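Long-range contact in putative uncharacterized protein (Mycobacterium avium, PDB 2Z6V), which probably transfers a sulfonate group from the donor PAPS to an acceptor that is not established: residues L268-G280 with F399-G412. Numbering follows the deposited sequence.
Sequences LIWAHRDPYKATG and FAEYLDTFDIELEG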
# COMPACT_ATOMS: atom_id res chain seq x y z
N LEU A 268 9.04 -13.44 -2.62
CA LEU A 268 7.90 -13.13 -1.78
C LEU A 268 8.03 -13.32 -0.28
O LEU A 268 8.21 -14.44 0.22
CB LEU A 268 6.70 -13.94 -2.29
CG LEU A 268 6.45 -13.88 -3.81
CD1 LEU A 268 5.40 -14.92 -4.19
CD2 LEU A 268 5.99 -12.48 -4.21
N ILE A 269 7.94 -12.21 0.45
CA ILE A 269 8.00 -12.25 1.90
C ILE A 269 6.56 -12.16 2.38
O ILE A 269 5.92 -11.13 2.22
CB ILE A 269 8.77 -11.05 2.49
CG1 ILE A 269 10.22 -11.07 2.01
CG2 ILE A 269 8.72 -11.10 4.01
CD1 ILE A 269 11.02 -9.90 2.48
N TRP A 270 6.04 -13.24 2.93
CA TRP A 270 4.67 -13.27 3.43
C TRP A 270 4.71 -12.85 4.91
O TRP A 270 5.37 -13.48 5.73
CB TRP A 270 4.12 -14.70 3.30
CG TRP A 270 2.64 -14.83 3.48
CD1 TRP A 270 1.82 -14.02 4.21
CD2 TRP A 270 1.81 -15.89 2.97
NE1 TRP A 270 0.53 -14.51 4.19
CE2 TRP A 270 0.50 -15.65 3.44
CE3 TRP A 270 2.05 -17.02 2.17
CZ2 TRP A 270 -0.58 -16.50 3.13
CZ3 TRP A 270 0.98 -17.87 1.87
CH2 TRP A 270 -0.31 -17.60 2.35
N ALA A 271 4.02 -11.76 5.23
CA ALA A 271 3.98 -11.24 6.61
C ALA A 271 2.78 -11.82 7.36
O ALA A 271 1.66 -11.76 6.88
CB ALA A 271 3.89 -9.72 6.59
N HIS A 272 3.04 -12.37 8.54
CA HIS A 272 1.99 -12.99 9.34
C HIS A 272 1.73 -12.33 10.69
O HIS A 272 2.60 -11.68 11.27
CB HIS A 272 2.31 -14.46 9.59
CG HIS A 272 2.49 -15.26 8.34
ND1 HIS A 272 1.44 -15.59 7.52
CD2 HIS A 272 3.60 -15.78 7.76
CE1 HIS A 272 1.89 -16.27 6.48
NE2 HIS A 272 3.20 -16.40 6.61
N ARG A 273 0.52 -12.53 11.19
CA ARG A 273 0.10 -12.01 12.48
C ARG A 273 -1.27 -12.57 12.81
O ARG A 273 -1.99 -13.02 11.91
CB ARG A 273 0.04 -10.48 12.46
CG ARG A 273 -0.36 -9.89 13.81
CD ARG A 273 -0.21 -8.37 13.87
NE ARG A 273 -0.51 -7.86 15.20
CZ ARG A 273 -0.45 -6.58 15.56
NH1 ARG A 273 -0.09 -5.65 14.67
NH2 ARG A 273 -0.73 -6.22 16.80
N ASP A 274 -1.61 -12.55 14.09
CA ASP A 274 -2.91 -13.01 14.58
C ASP A 274 -3.97 -12.46 13.63
O ASP A 274 -4.16 -11.24 13.54
CB ASP A 274 -3.13 -12.45 15.99
CG ASP A 274 -4.39 -12.97 16.65
OD1 ASP A 274 -5.42 -13.08 15.95
OD2 ASP A 274 -4.33 -13.24 17.87
N PRO A 275 -4.68 -13.33 12.89
CA PRO A 275 -5.71 -12.90 11.94
C PRO A 275 -6.93 -12.21 12.57
O PRO A 275 -7.52 -11.32 11.96
CB PRO A 275 -6.09 -14.19 11.23
CG PRO A 275 -5.91 -15.22 12.31
CD PRO A 275 -4.59 -14.80 12.94
N TYR A 276 -7.30 -12.63 13.78
CA TYR A 276 -8.45 -12.04 14.47
C TYR A 276 -8.10 -10.60 14.84
O TYR A 276 -8.91 -9.69 14.68
CB TYR A 276 -8.78 -12.85 15.72
CG TYR A 276 -8.97 -14.33 15.46
CD1 TYR A 276 -9.91 -14.78 14.54
CD2 TYR A 276 -8.21 -15.29 16.14
CE1 TYR A 276 -10.09 -16.13 14.29
CE2 TYR A 276 -8.38 -16.65 15.90
CZ TYR A 276 -9.32 -17.06 14.98
OH TYR A 276 -9.53 -18.40 14.75
N LYS A 277 -6.87 -10.41 15.33
CA LYS A 277 -6.39 -9.10 15.73
C LYS A 277 -6.36 -8.20 14.49
O LYS A 277 -6.94 -7.11 14.48
CB LYS A 277 -4.99 -9.23 16.31
CG LYS A 277 -4.65 -8.25 17.43
CD LYS A 277 -4.62 -6.81 16.96
CE LYS A 277 -4.17 -5.88 18.08
NZ LYS A 277 -4.13 -4.45 17.65
N ALA A 278 -5.68 -8.67 13.45
CA ALA A 278 -5.56 -7.90 12.22
C ALA A 278 -6.91 -7.49 11.64
O ALA A 278 -7.03 -6.42 11.06
CB ALA A 278 -4.77 -8.70 11.20
N THR A 279 -7.92 -8.33 11.80
CA THR A 279 -9.25 -8.03 11.27
C THR A 279 -9.91 -6.86 11.97
O THR A 279 -10.48 -5.97 11.34
CB THR A 279 -10.17 -9.27 11.36
OG1 THR A 279 -9.67 -10.29 10.49
CG2 THR A 279 -11.59 -8.91 10.97
N GLY A 280 -9.84 -6.86 13.30
CA GLY A 280 -10.44 -5.79 14.07
C GLY A 280 -9.66 -4.51 13.86
O GLY A 280 -10.23 -3.41 13.90
N PHE A 399 -10.10 -18.21 8.61
CA PHE A 399 -8.67 -18.41 8.80
C PHE A 399 -8.27 -19.80 9.27
O PHE A 399 -7.13 -20.02 9.67
CB PHE A 399 -8.15 -17.39 9.82
CG PHE A 399 -8.57 -15.97 9.54
CD1 PHE A 399 -8.11 -15.31 8.40
CD2 PHE A 399 -9.41 -15.30 10.42
CE1 PHE A 399 -8.50 -14.00 8.15
CE2 PHE A 399 -9.79 -13.99 10.18
CZ PHE A 399 -9.34 -13.33 9.04
N ALA A 400 -9.21 -20.74 9.22
CA ALA A 400 -8.95 -22.11 9.66
C ALA A 400 -7.70 -22.69 9.01
O ALA A 400 -6.76 -23.06 9.70
CB ALA A 400 -10.16 -22.99 9.35
N GLU A 401 -7.70 -22.76 7.68
CA GLU A 401 -6.56 -23.30 6.94
C GLU A 401 -5.32 -22.49 7.27
O GLU A 401 -4.30 -23.03 7.67
CB GLU A 401 -6.81 -23.23 5.44
CG GLU A 401 -5.81 -24.03 4.61
CD GLU A 401 -5.75 -23.59 3.16
OE1 GLU A 401 -6.80 -23.24 2.58
OE2 GLU A 401 -4.63 -23.62 2.59
N TYR A 402 -5.43 -21.18 7.09
CA TYR A 402 -4.35 -20.25 7.35
C TYR A 402 -3.64 -20.51 8.69
O TYR A 402 -2.42 -20.63 8.74
CB TYR A 402 -4.90 -18.82 7.34
CG TYR A 402 -3.85 -17.75 7.54
CD1 TYR A 402 -2.83 -17.58 6.60
CD2 TYR A 402 -3.88 -16.91 8.65
CE1 TYR A 402 -1.87 -16.59 6.77
CE2 TYR A 402 -2.92 -15.91 8.82
CZ TYR A 402 -1.92 -15.76 7.87
OH TYR A 402 -0.96 -14.79 8.02
N LEU A 403 -4.42 -20.58 9.76
CA LEU A 403 -3.84 -20.82 11.08
C LEU A 403 -3.29 -22.23 11.18
O LEU A 403 -2.39 -22.50 11.97
CB LEU A 403 -4.88 -20.59 12.18
CG LEU A 403 -5.26 -19.12 12.44
CD1 LEU A 403 -6.44 -19.05 13.39
CD2 LEU A 403 -4.06 -18.38 13.01
N ASP A 404 -3.84 -23.12 10.36
CA ASP A 404 -3.40 -24.50 10.38
C ASP A 404 -2.09 -24.72 9.64
O ASP A 404 -1.28 -25.57 10.03
CB ASP A 404 -4.48 -25.40 9.78
CG ASP A 404 -4.10 -26.85 9.84
OD1 ASP A 404 -3.94 -27.36 10.97
OD2 ASP A 404 -3.96 -27.48 8.77
N THR A 405 -1.86 -23.96 8.57
CA THR A 405 -0.63 -24.12 7.82
C THR A 405 0.52 -23.27 8.35
O THR A 405 1.69 -23.63 8.16
CB THR A 405 -0.87 -23.84 6.31
OG1 THR A 405 0.08 -22.87 5.84
CG2 THR A 405 -2.27 -23.34 6.07
N PHE A 406 0.21 -22.17 9.02
CA PHE A 406 1.24 -21.28 9.56
C PHE A 406 1.17 -21.20 11.08
O PHE A 406 0.10 -20.98 11.65
CB PHE A 406 1.10 -19.89 8.95
CG PHE A 406 1.33 -19.85 7.47
CD1 PHE A 406 2.58 -20.15 6.94
CD2 PHE A 406 0.30 -19.52 6.60
CE1 PHE A 406 2.81 -20.12 5.57
CE2 PHE A 406 0.51 -19.49 5.21
CZ PHE A 406 1.77 -19.79 4.70
N ASP A 407 2.31 -21.36 11.73
CA ASP A 407 2.40 -21.33 13.18
C ASP A 407 2.41 -19.91 13.72
O ASP A 407 3.47 -19.36 14.04
CB ASP A 407 3.66 -22.09 13.62
CG ASP A 407 3.83 -22.11 15.12
OD1 ASP A 407 2.88 -22.51 15.83
OD2 ASP A 407 4.93 -21.74 15.59
N ILE A 408 1.23 -19.32 13.85
CA ILE A 408 1.10 -17.95 14.33
C ILE A 408 0.76 -17.84 15.81
O ILE A 408 -0.20 -18.45 16.29
CB ILE A 408 0.03 -17.18 13.53
CG1 ILE A 408 0.42 -17.13 12.05
CG2 ILE A 408 -0.15 -15.78 14.11
CD1 ILE A 408 -0.58 -16.43 11.17
N GLU A 409 1.55 -17.05 16.52
CA GLU A 409 1.38 -16.83 17.95
C GLU A 409 0.25 -15.82 18.17
O GLU A 409 0.40 -14.64 17.87
CB GLU A 409 2.69 -16.31 18.54
CG GLU A 409 2.78 -16.33 20.04
CD GLU A 409 4.23 -16.25 20.52
OE1 GLU A 409 5.03 -17.12 20.11
OE2 GLU A 409 4.56 -15.31 21.28
N LEU A 410 -0.88 -16.28 18.69
CA LEU A 410 -2.02 -15.40 18.92
C LEU A 410 -1.86 -14.43 20.08
O LEU A 410 -1.11 -14.68 21.03
CB LEU A 410 -3.28 -16.24 19.12
CG LEU A 410 -3.64 -17.15 17.94
CD1 LEU A 410 -4.94 -17.88 18.25
CD2 LEU A 410 -3.78 -16.33 16.66
N GLU A 411 -2.57 -13.30 19.98
CA GLU A 411 -2.54 -12.25 20.99
C GLU A 411 -3.94 -12.09 21.60
O GLU A 411 -4.32 -11.00 22.02
CB GLU A 411 -2.13 -10.92 20.34
CG GLU A 411 -0.86 -10.98 19.51
CD GLU A 411 -0.73 -9.77 18.58
OE1 GLU A 411 -1.49 -9.68 17.60
OE2 GLU A 411 0.14 -8.91 18.84
N GLY A 412 -4.69 -13.19 21.65
CA GLY A 412 -6.05 -13.15 22.16
C GLY A 412 -6.31 -13.09 23.66
O GLY A 412 -5.38 -13.11 24.47
O HOH W 1 -0.76 -12.37 6.23
O HOH W 2 0.59 -12.34 16.14
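Tyr402 OH lies in the plane of the His272 ring, 2.6 Å from ND1 in a nearly straight hydrogen bond; a phenol suits this place because its hydroxyl also bonds the water that links Trp270 NE1 to Ala271 O. Asp274 divides its carboxylate between two tasks. OD1 caps helix 275-285 by accepting from Lys277 N at 3.1 Å, whereas OD2 offers its anti lone pair to Glu411 N at 2.7 Å and also bonds Tyr383 OH. Beside it, Arg273 has CG opposite the backbone N (chi1 -179°) and runs straight on to NE, which meets Glu411 OE1 at 3.2 Å in a salt bridge, in the guanidinium plane and on the syn side of the carboxylate.

The five-stranded parallel sheet, order 2-3-1-4-5, is consistent with the P-loop NTPase-like fold of PAPS-dependent sulfotransferases. Helix 392-405 and its tail pack against the C-terminal end of strand 267-272 and the start of helix 275-285. A sulfate about 5 Å from the Arg273 side chain, probably from the crystallisation liquor, may mark an anion pocket.

Trp270, His272, Tyr402 and Phe406 form an aromatic cluster, flat rings packing closely in a buried site. Phe406 turns its edge to the face of Trp270, centroids 4.7 Å apart in a T-shaped pair, while His272 CE1 sits over the centre of the Phe406 ring.

Among apolar contacts, the compact Pro275 ring sets CB over the Phe399 face, 3.5 Å from the centroid, a CH-pi contact. Branched Leu403 reaches Pro275 CD with CD2 and Tyr276 CZ with CD1, the latter at 3.8 Å; the Ile408 CG2 methyl lies on the backbone at Arg273 C and Asp274 N.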